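Local structure of lipoprotein (Streptococcus pneumoniae, 3CX3) at residues A[185-190]-A[253-258]. The protein binds zinc as a lipoprotein homologous with ABC transporter components, and probably captures the metal for uptake into the pneumococcal cell. Sequence-based numbering, arbitrary orientation.
Sequences TAFSYL and KTLNPL
Phe187 and Ala186 pack against Leu255 and Pro257 in a buried, largely apolar contact beside the zinc site. It joins the loop that follows strand 180-182 to the chain leaving strand 252-254, an outermost strand of the same parallel sheet. Phe187 carries most of it. With CG beside its backbone N and anti to the carbonyl carbon (chi1 -63°), the ring reaches across to the other segment far end first. Leu255 lays one methyl over a ring face in a CH-pi contact: CD1 lies 3.7 Å from the centroid of the Phe187 ring, 20° off the normal, and comes closest to CZ of Phe187, at 3.5 Å. A branched aliphatic side chain suits this place, since its methyl can settle on the flat pi surface. At the ring's edge, near its plane, the carbonyl O of Asn256 stands 3.8 Å from CZ of Phe187, a long approach at which the weakly positive C-H rim is at most mildly favourable. Pro257 meets the tip of the ring obliquely, CA of Pro257 being 3.8 Å from CZ of Phe187. CB of Pro257 also touches CB of Ala186, at 3.8 Å. Ala186, two residues after the zinc ligand His184, lies close to the metal and against the ligand His120; its small methyl lets the chain pass close to Pro257 and the metal site. Phe180 and Thr182 border Phe187, while Trp122 NE1 donates a hydrogen bond to the carbonyl O of Pro257. No hydrogen bond links the two segments, so they meet through nonpolar packing beside a zinc site built by other residues.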
loop_
_atom_site.group_PDB
_atom_site.type_symbol
_atom_site.label_atom_id
_atom_site.label_comp_id
_atom_site.label_asym_id
_atom_site.label_seq_id
_atom_site.Cartn_x
_atom_site.Cartn_y
_atom_site.Cartn_z
ATOM N N THR A 185 7.983 4.775 7.214
ATOM C CA THR A 185 7.395 5.924 6.528
ATOM C C THR A 185 6.390 5.479 5.452
ATOM O O THR A 185 6.723 5.470 4.256
ATOM C CB THR A 185 8.475 6.856 5.878
ATOM O OG1 THR A 185 9.517 7.141 6.821
ATOM C CG2 THR A 185 7.853 8.156 5.394
ATOM N N ALA A 186 5.166 5.154 5.876
ATOM C CA ALA A 186 4.169 4.694 4.940
ATOM C C ALA A 186 2.965 5.619 4.709
ATOM O O ALA A 186 2.321 5.541 3.678
ATOM C CB ALA A 186 3.702 3.301 5.329
ATOM N N PHE A 187 2.673 6.489 5.671
ATOM C CA PHE A 187 1.418 7.225 5.719
ATOM C C PHE A 187 1.510 8.649 5.207
ATOM O O PHE A 187 0.632 9.470 5.472
ATOM C CB PHE A 187 0.877 7.165 7.143
ATOM C CG PHE A 187 0.563 5.761 7.577
ATOM C CD1 PHE A 187 -0.707 5.235 7.395
ATOM C CD2 PHE A 187 1.557 4.944 8.103
ATOM C CE1 PHE A 187 -0.987 3.921 7.756
ATOM C CE2 PHE A 187 1.278 3.642 8.468
ATOM C CZ PHE A 187 -0.004 3.132 8.281
ATOM N N SER A 188 2.566 8.908 4.444
ATOM C CA SER A 188 2.941 10.226 3.978
ATOM C C SER A 188 1.870 10.841 3.070
ATOM O O SER A 188 1.754 12.065 2.987
ATOM C CB SER A 188 4.298 10.121 3.265
ATOM O OG SER A 188 4.652 11.291 2.538
ATOM N N TYR A 189 1.086 9.975 2.422
ATOM C CA TYR A 189 0.117 10.343 1.407
ATOM C C TYR A 189 -1.227 10.503 2.051
ATOM O O TYR A 189 -2.006 11.399 1.679
ATOM C CB TYR A 189 0.000 9.241 0.339
ATOM C CG TYR A 189 1.070 9.291 -0.704
ATOM C CD1 TYR A 189 0.936 10.096 -1.829
ATOM C CD2 TYR A 189 2.228 8.540 -0.563
ATOM C CE1 TYR A 189 1.923 10.142 -2.777
ATOM C CE2 TYR A 189 3.225 8.577 -1.504
ATOM C CZ TYR A 189 3.071 9.376 -2.606
ATOM O OH TYR A 189 4.069 9.400 -3.543
ATOM N N LEU A 190 -1.523 9.598 2.978
ATOM C CA LEU A 190 -2.681 9.748 3.835
ATOM C C LEU A 190 -2.546 11.080 4.560
ATOM O O LEU A 190 -3.251 12.027 4.235
ATOM C CB LEU A 190 -2.796 8.578 4.823
ATOM C CG LEU A 190 -4.120 8.414 5.594
ATOM C CD1 LEU A 190 -4.244 7.003 6.186
ATOM C CD2 LEU A 190 -4.239 9.480 6.697
ATOM N N LYS A 253 0.220 1.514 19.812
ATOM C CA LYS A 253 -0.901 0.969 19.032
ATOM C C LYS A 253 -0.474 0.624 17.613
ATOM O O LYS A 253 0.400 1.266 17.052
ATOM C CB LYS A 253 -2.104 1.915 19.003
ATOM C CG LYS A 253 -2.918 1.869 20.273
ATOM C CD LYS A 253 -4.383 2.163 20.010
ATOM C CE LYS A 253 -4.626 3.649 19.806
ATOM N NZ LYS A 253 -6.042 4.034 20.116
ATOM N N THR A 254 -1.106 -0.402 17.056
ATOM C CA THR A 254 -0.757 -0.904 15.737
ATOM C C THR A 254 -1.629 -0.306 14.647
ATOM O O THR A 254 -2.838 -0.208 14.809
ATOM C CB THR A 254 -0.781 -2.454 15.685
ATOM O OG1 THR A 254 -1.002 -2.896 14.338
ATOM C CG2 THR A 254 -1.867 -2.998 16.560
ATOM N N LEU A 255 -0.986 0.077 13.539
ATOM C CA LEU A 255 -1.624 0.762 12.413
ATOM C C LEU A 255 -1.150 0.080 11.114
ATOM O O LEU A 255 0.056 0.049 10.855
ATOM C CB LEU A 255 -1.149 2.207 12.428
ATOM C CG LEU A 255 -1.928 3.516 12.212
ATOM C CD1 LEU A 255 -1.066 4.358 11.331
ATOM C CD2 LEU A 255 -3.355 3.390 11.638
ATOM N N ASN A 256 -2.074 -0.448 10.305
ATOM C CA ASN A 256 -1.730 -1.231 9.096
ATOM C C ASN A 256 -1.477 -0.394 7.815
ATOM O O ASN A 256 -2.370 0.327 7.334
ATOM C CB ASN A 256 -2.822 -2.252 8.781
ATOM C CG ASN A 256 -2.277 -3.620 8.375
ATOM O OD1 ASN A 256 -2.756 -4.658 8.873
ATOM N ND2 ASN A 256 -1.323 -3.643 7.456
ATOM N N PRO A 257 -0.264 -0.513 7.254
ATOM C CA PRO A 257 0.047 0.144 5.990
ATOM C C PRO A 257 -0.403 -0.724 4.796
ATOM O O PRO A 257 -0.136 -0.364 3.626
ATOM C CB PRO A 257 1.565 0.280 6.037
ATOM C CG PRO A 257 2.068 -0.833 6.885
ATOM C CD PRO A 257 0.892 -1.275 7.789
ATOM N N LEU A 258 -1.082 -1.839 5.107
ATOM C CA LEU A 258 -1.649 -2.787 4.141
ATOM C C LEU A 258 -0.662 -3.477 3.202
ATOM O O LEU A 258 -1.024 -3.964 2.143
ATOM C CB LEU A 258 -2.812 -2.172 3.364
ATOM C CG LEU A 258 -3.863 -1.425 4.187
ATOM C CD1 LEU A 258 -4.753 -0.572 3.271
ATOM C CD2 LEU A 258 -4.713 -2.333 5.070
#